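Long-range contact in inactive glucansucrase (Lactobacillus reuteri, PDB 5JBD), which is an inactive member of the glucansucrase family (glycoside hydrolase family 70), a large multidomain protein with a TIM-barrel domain, whose model carries a calcium ion: residues V92-Y105 against K152-E166. Sequence-based numbering, arbitrary orientation.
Sequences VQAQFIKYFVNNGY and KLANDINSFAATVPE
The ring of Phe-160 is flanked on both faces: Phe-96 turns its edge onto one, a T-shaped pair with centroids 5.4 Å apart and planes at 82°, and Val-164 CG2, of the same segment as Phe-160, lies over the other, toward its rim. Gln-95 CB lies at the ring's edge. Phe-100 CD1 lies over one face of Phe-96, toward its rim. Phe-160 is a knob in the hole formed by Gln-95, Phe-96, Tyr-99 and Phe-100; with CG anti to the backbone N (chi1 170°), its ring reaches the opposing helix, CZ coming to 3.7 Å from Phe-96 CB. Tyr-99, which completes an aromatic cluster with Phe-96 and Phe-160, has a partner over the centre of each ring face: Phe-160 CA, a CH-pi contact 4.0 Å from the centroid, and opposite it Asn-103 ND2, hydrogen-bonded to Tyr-99 O. Phe-100 is the reciprocal knob, set among Leu-153, Asp-156, Ile-157 and Phe-160, with CE2 3.6 Å from Leu-153 CD1. Within the same segment, Phe-100 CD2 lies over one face of the Tyr-105 ring, toward its rim, while Asp-156 OD2 lies at that ring's edge, in plane. This oxygen accepts two bonds, from Tyr-105 OH (2.6 Å) on its anti lone pair and from Lys-152 NZ (2.7 Å) on its syn lone pair, the latter a salt bridge; together they restrain the carboxylate and probably stabilise its negative charge. At the other end, Val-92 CG2 meets Val-164 CG1, and a water bridges Gln-95 OE1 and Thr-163 OG1. Helices 92-101 and 152-162 run in broadly opposing directions but cross steeply, at 128°, their axes 10.6 Å apart. Helix 126-147 packs against Phe-96 and Tyr-105, helix 114-117 touches Ile-97 and Val-101, and Pro-81 of strand 80-81 meets Leu-153 and Ile-157.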
loop_
_atom_site.group_PDB
_atom_site.type_symbol
_atom_site.label_atom_id
_atom_site.label_comp_id
_atom_site.label_asym_id
_atom_site.label_seq_id
_atom_site.Cartn_x
_atom_site.Cartn_y
_atom_site.Cartn_z
ATOM N N VAL A 92 -18.652 -20.248 -29.149
ATOM C CA VAL A 92 -18.668 -18.789 -28.973
ATOM C C VAL A 92 -19.247 -18.087 -30.209
ATOM O O VAL A 92 -19.938 -17.078 -30.082
ATOM C CB VAL A 92 -17.257 -18.249 -28.593
ATOM C CG1 VAL A 92 -17.242 -16.722 -28.489
ATOM C CG2 VAL A 92 -16.797 -18.868 -27.270
ATOM N N GLN A 93 -18.999 -18.642 -31.393
ATOM C CA GLN A 93 -19.608 -18.146 -32.621
ATOM C C GLN A 93 -21.130 -18.186 -32.517
ATOM O O GLN A 93 -21.812 -17.199 -32.818
ATOM C CB GLN A 93 -19.125 -18.965 -33.830
ATOM C CG GLN A 93 -19.675 -18.521 -35.188
ATOM C CD GLN A 93 -19.224 -19.409 -36.335
ATOM O OE1 GLN A 93 -18.760 -20.513 -36.116
ATOM N NE2 GLN A 93 -19.365 -18.925 -37.562
ATOM N N ALA A 94 -21.661 -19.331 -32.097
ATOM C CA ALA A 94 -23.108 -19.483 -31.934
ATOM C C ALA A 94 -23.619 -18.535 -30.852
ATOM O O ALA A 94 -24.678 -17.935 -31.028
ATOM C CB ALA A 94 -23.477 -20.928 -31.626
ATOM N N GLN A 95 -22.848 -18.354 -29.775
ATOM C CA GLN A 95 -23.199 -17.365 -28.741
ATOM C C GLN A 95 -23.239 -15.934 -29.270
ATOM O O GLN A 95 -24.153 -15.175 -28.939
ATOM C CB GLN A 95 -22.239 -17.399 -27.558
ATOM C CG GLN A 95 -22.334 -18.609 -26.640
ATOM C CD GLN A 95 -21.276 -18.543 -25.558
ATOM O OE1 GLN A 95 -21.213 -17.576 -24.806
ATOM N NE2 GLN A 95 -20.414 -19.553 -25.498
ATOM N N PHE A 96 -22.260 -15.575 -30.101
ATOM C CA PHE A 96 -22.233 -14.249 -30.729
ATOM C C PHE A 96 -23.494 -13.994 -31.543
ATOM O O PHE A 96 -24.123 -12.943 -31.411
ATOM C CB PHE A 96 -20.994 -14.088 -31.609
ATOM C CG PHE A 96 -20.918 -12.765 -32.307
ATOM C CD1 PHE A 96 -20.428 -11.643 -31.642
ATOM C CD2 PHE A 96 -21.318 -12.634 -33.627
ATOM C CE1 PHE A 96 -20.350 -10.418 -32.278
ATOM C CE2 PHE A 96 -21.253 -11.404 -34.270
ATOM C CZ PHE A 96 -20.765 -10.296 -33.593
ATOM N N ILE A 97 -23.866 -14.968 -32.367
ATOM C CA ILE A 97 -25.050 -14.866 -33.229
ATOM C C ILE A 97 -26.321 -14.688 -32.390
ATOM O O ILE A 97 -27.097 -13.750 -32.620
ATOM C CB ILE A 97 -25.153 -16.082 -34.199
ATOM C CG1 ILE A 97 -23.995 -16.044 -35.214
ATOM C CG2 ILE A 97 -26.489 -16.091 -34.947
ATOM C CD1 ILE A 97 -23.735 -17.356 -35.936
ATOM N N LYS A 98 -26.504 -15.579 -31.418
ATOM C CA LYS A 98 -27.613 -15.512 -30.452
ATOM C C LYS A 98 -27.696 -14.176 -29.722
ATOM O O LYS A 98 -28.762 -13.572 -29.652
ATOM C CB LYS A 98 -27.477 -16.617 -29.391
ATOM C CG LYS A 98 -27.890 -18.010 -29.842
ATOM C CD LYS A 98 -28.071 -18.968 -28.648
ATOM C CE LYS A 98 -29.346 -18.894 -27.820
ATOM N NZ LYS A 98 -29.708 -20.201 -27.191
ATOM N N TYR A 99 -26.565 -13.738 -29.173
ATOM C CA TYR A 99 -26.503 -12.493 -28.407
ATOM C C TYR A 99 -26.905 -11.283 -29.264
ATOM O O TYR A 99 -27.793 -10.501 -28.876
ATOM C CB TYR A 99 -25.113 -12.285 -27.788
ATOM C CG TYR A 99 -25.055 -11.060 -26.892
ATOM C CD1 TYR A 99 -24.794 -9.796 -27.423
ATOM C CD2 TYR A 99 -25.320 -11.150 -25.536
ATOM C CE1 TYR A 99 -24.785 -8.661 -26.628
ATOM C CE2 TYR A 99 -25.290 -10.020 -24.723
ATOM C CZ TYR A 99 -25.034 -8.782 -25.276
ATOM O OH TYR A 99 -25.014 -7.653 -24.492
ATOM N N PHE A 100 -26.296 -11.154 -30.442
ATOM C CA PHE A 100 -26.611 -10.022 -31.316
ATOM C C PHE A 100 -28.055 -10.001 -31.798
ATOM O O PHE A 100 -28.720 -8.966 -31.720
ATOM C CB PHE A 100 -25.603 -9.895 -32.463
ATOM C CG PHE A 100 -24.441 -9.013 -32.103
ATOM C CD1 PHE A 100 -23.586 -9.381 -31.087
ATOM C CD2 PHE A 100 -24.252 -7.783 -32.719
ATOM C CE1 PHE A 100 -22.533 -8.562 -30.711
ATOM C CE2 PHE A 100 -23.202 -6.961 -32.348
ATOM C CZ PHE A 100 -22.339 -7.352 -31.345
ATOM N N VAL A 101 -28.572 -11.149 -32.229
ATOM C CA VAL A 101 -29.969 -11.217 -32.688
ATOM C C VAL A 101 -30.935 -10.827 -31.542
ATOM O O VAL A 101 -31.958 -10.189 -31.800
ATOM C CB VAL A 101 -30.299 -12.592 -33.330
ATOM C CG1 VAL A 101 -31.792 -12.756 -33.580
ATOM C CG2 VAL A 101 -29.539 -12.758 -34.642
ATOM N N ASN A 102 -30.578 -11.154 -30.296
ATOM C CA ASN A 102 -31.378 -10.778 -29.112
ATOM C C ASN A 102 -31.119 -9.370 -28.532
ATOM O O ASN A 102 -31.800 -8.974 -27.583
ATOM C CB ASN A 102 -31.229 -11.836 -28.003
ATOM C CG ASN A 102 -32.174 -13.007 -28.188
ATOM O OD1 ASN A 102 -33.354 -12.920 -27.843
ATOM N ND2 ASN A 102 -31.665 -14.108 -28.744
ATOM N N ASN A 103 -30.176 -8.613 -29.098
ATOM C CA ASN A 103 -29.832 -7.274 -28.591
ATOM C C ASN A 103 -29.730 -6.225 -29.711
ATOM O O ASN A 103 -28.757 -5.468 -29.801
ATOM C CB ASN A 103 -28.545 -7.354 -27.768
ATOM C CG ASN A 103 -28.763 -8.021 -26.422
ATOM O OD1 ASN A 103 -29.237 -7.387 -25.490
ATOM N ND2 ASN A 103 -28.446 -9.312 -26.324
ATOM N N GLY A 104 -30.768 -6.180 -30.544
ATOM C CA GLY A 104 -30.939 -5.135 -31.547
ATOM C C GLY A 104 -30.552 -5.450 -32.987
ATOM O O GLY A 104 -30.605 -4.556 -33.822
ATOM N N TYR A 105 -30.203 -6.697 -33.305
ATOM C CA TYR A 105 -29.785 -7.047 -34.674
ATOM C C TYR A 105 -30.624 -8.182 -35.255
ATOM O O TYR A 105 -30.104 -9.151 -35.816
ATOM C CB TYR A 105 -28.296 -7.387 -34.695
ATOM C CG TYR A 105 -27.403 -6.279 -34.142
ATOM C CD1 TYR A 105 -27.166 -6.166 -32.768
ATOM C CD2 TYR A 105 -26.799 -5.350 -34.988
ATOM C CE1 TYR A 105 -26.356 -5.171 -32.261
ATOM C CE2 TYR A 105 -25.988 -4.346 -34.484
ATOM C CZ TYR A 105 -25.768 -4.258 -33.118
ATOM O OH TYR A 105 -24.960 -3.276 -32.596
ATOM N N LYS A 152 -22.509 2.270 -31.008
ATOM C CA LYS A 152 -23.410 1.247 -30.464
ATOM C C LYS A 152 -22.787 -0.156 -30.591
ATOM O O LYS A 152 -22.762 -0.913 -29.622
ATOM C CB LYS A 152 -24.778 1.275 -31.153
ATOM C CG LYS A 152 -25.837 0.428 -30.442
ATOM C CD LYS A 152 -27.118 0.311 -31.259
ATOM C CE LYS A 152 -28.135 -0.603 -30.576
ATOM N NZ LYS A 152 -27.726 -2.039 -30.539
ATOM N N LEU A 153 -22.291 -0.484 -31.786
ATOM C CA LEU A 153 -21.618 -1.774 -32.032
ATOM C C LEU A 153 -20.502 -2.039 -31.036
ATOM O O LEU A 153 -20.414 -3.140 -30.467
ATOM C CB LEU A 153 -21.071 -1.838 -33.473
ATOM C CG LEU A 153 -20.245 -3.068 -33.877
ATOM C CD1 LEU A 153 -21.022 -4.359 -33.663
ATOM C CD2 LEU A 153 -19.840 -2.952 -35.340
ATOM N N ALA A 154 -19.664 -1.029 -30.802
ATOM C CA ALA A 154 -18.561 -1.144 -29.851
ATOM C C ALA A 154 -19.022 -1.529 -28.432
ATOM O O ALA A 154 -18.417 -2.396 -27.787
ATOM C CB ALA A 154 -17.757 0.151 -29.805
ATOM N N ASN A 155 -20.085 -0.881 -27.967
ATOM C CA ASN A 155 -20.712 -1.220 -26.672
ATOM C C ASN A 155 -21.302 -2.641 -26.673
ATOM O O ASN A 155 -21.160 -3.365 -25.707
ATOM C CB ASN A 155 -21.819 -0.209 -26.314
ATOM C CG ASN A 155 -21.282 1.195 -26.016
ATOM O OD1 ASN A 155 -20.163 1.370 -25.534
ATOM N ND2 ASN A 155 -22.107 2.196 -26.278
ATOM N N ASP A 156 -21.953 -3.020 -27.773
ATOM C CA ASP A 156 -22.548 -4.351 -27.899
ATOM C C ASP A 156 -21.474 -5.440 -27.907
ATOM O O ASP A 156 -21.654 -6.484 -27.286
ATOM C CB ASP A 156 -23.455 -4.423 -29.131
ATOM C CG ASP A 156 -24.699 -3.540 -28.993
ATOM O OD1 ASP A 156 -25.108 -3.261 -27.848
ATOM O OD2 ASP A 156 -25.269 -3.124 -30.018
ATOM N N ILE A 157 -20.339 -5.180 -28.554
ATOM C CA ILE A 157 -19.196 -6.108 -28.528
ATOM C C ILE A 157 -18.625 -6.260 -27.111
ATOM O O ILE A 157 -18.356 -7.376 -26.672
ATOM C CB ILE A 157 -18.081 -5.661 -29.511
ATOM C CG1 ILE A 157 -18.544 -5.844 -30.965
ATOM C CG2 ILE A 157 -16.771 -6.412 -29.264
ATOM C CD1 ILE A 157 -18.534 -7.276 -31.474
ATOM N N ASN A 158 -18.429 -5.140 -26.416
ATOM C CA ASN A 158 -17.942 -5.162 -25.026
ATOM C C ASN A 158 -18.924 -5.888 -24.099
ATOM O O ASN A 158 -18.509 -6.701 -23.283
ATOM C CB ASN A 158 -17.665 -3.747 -24.505
ATOM C CG ASN A 158 -16.498 -3.072 -25.213
ATOM O OD1 ASN A 158 -15.593 -3.728 -25.726
ATOM N ND2 ASN A 158 -16.536 -1.742 -25.271
ATOM N N SER A 159 -20.221 -5.629 -24.265
ATOM C CA SER A 159 -21.251 -6.339 -23.495
ATOM C C SER A 159 -21.273 -7.839 -23.805
ATOM O O SER A 159 -21.328 -8.656 -22.884
ATOM C CB SER A 159 -22.626 -5.724 -23.734
ATOM O OG SER A 159 -22.601 -4.355 -23.393
ATOM N N PHE A 160 -21.192 -8.206 -25.087
ATOM C CA PHE A 160 -21.089 -9.627 -25.454
ATOM C C PHE A 160 -19.868 -10.295 -24.853
ATOM O O PHE A 160 -19.986 -11.369 -24.244
ATOM C CB PHE A 160 -21.053 -9.848 -26.970
ATOM C CG PHE A 160 -20.706 -11.268 -27.352
ATOM C CD1 PHE A 160 -21.592 -12.303 -27.076
ATOM C CD2 PHE A 160 -19.485 -11.578 -27.945
ATOM C CE1 PHE A 160 -21.282 -13.618 -27.401
ATOM C CE2 PHE A 160 -19.169 -12.889 -28.282
ATOM C CZ PHE A 160 -20.069 -13.912 -28.008
ATOM N N ALA A 161 -18.705 -9.660 -25.002
ATOM C CA ALA A 161 -17.447 -10.257 -24.529
ATOM C C ALA A 161 -17.481 -10.555 -23.039
ATOM O O ALA A 161 -17.012 -11.601 -22.612
ATOM C CB ALA A 161 -16.268 -9.366 -24.851
ATOM N N ALA A 162 -18.101 -9.662 -22.271
ATOM C CA ALA A 162 -18.280 -9.842 -20.810
ATOM C C ALA A 162 -19.091 -11.084 -20.408
ATOM O O ALA A 162 -18.978 -11.537 -19.277
ATOM C CB ALA A 162 -18.897 -8.591 -20.193
ATOM N N THR A 163 -19.894 -11.631 -21.321
ATOM C CA THR A 163 -20.641 -12.877 -21.074
ATOM C C THR A 163 -19.878 -14.164 -21.448
ATOM O O THR A 163 -20.357 -15.255 -21.174
ATOM C CB THR A 163 -21.997 -12.887 -21.824
ATOM O OG1 THR A 163 -21.787 -13.131 -23.228
ATOM C CG2 THR A 163 -22.767 -11.569 -21.626
ATOM N N VAL A 164 -18.714 -14.034 -22.081
ATOM C CA VAL A 164 -17.940 -15.192 -22.545
ATOM C C VAL A 164 -16.756 -15.386 -21.593
ATOM O O VAL A 164 -15.881 -14.523 -21.535
ATOM C CB VAL A 164 -17.427 -14.979 -23.994
ATOM C CG1 VAL A 164 -16.669 -16.204 -24.491
ATOM C CG2 VAL A 164 -18.586 -14.642 -24.915
ATOM N N PRO A 165 -16.735 -16.499 -20.830
ATOM C CA PRO A 165 -15.669 -16.701 -19.835
ATOM C C PRO A 165 -14.261 -16.431 -20.351
ATOM O O PRO A 165 -13.529 -15.649 -19.733
ATOM C CB PRO A 165 -15.839 -18.175 -19.442
ATOM C CG PRO A 165 -17.312 -18.394 -19.545
ATOM C CD PRO A 165 -17.774 -17.546 -20.716
ATOM N N GLU A 166 -13.887 -17.030 -21.482
ATOM C CA GLU A 166 -12.511 -16.869 -21.976
ATOM C C GLU A 166 -12.136 -15.449 -22.461
ATOM O O GLU A 166 -10.947 -15.140 -22.584
ATOM C CB GLU A 166 -12.151 -17.950 -22.998
ATOM C CG GLU A 166 -12.807 -17.806 -24.353
ATOM C CD GLU A 166 -12.763 -19.100 -25.128
ATOM O OE1 GLU A 166 -11.688 -19.413 -25.683
ATOM O OE2 GLU A 166 -13.801 -19.788 -25.175
HETATM O O HOH W 1 -22.736 -15.302 -24.623
#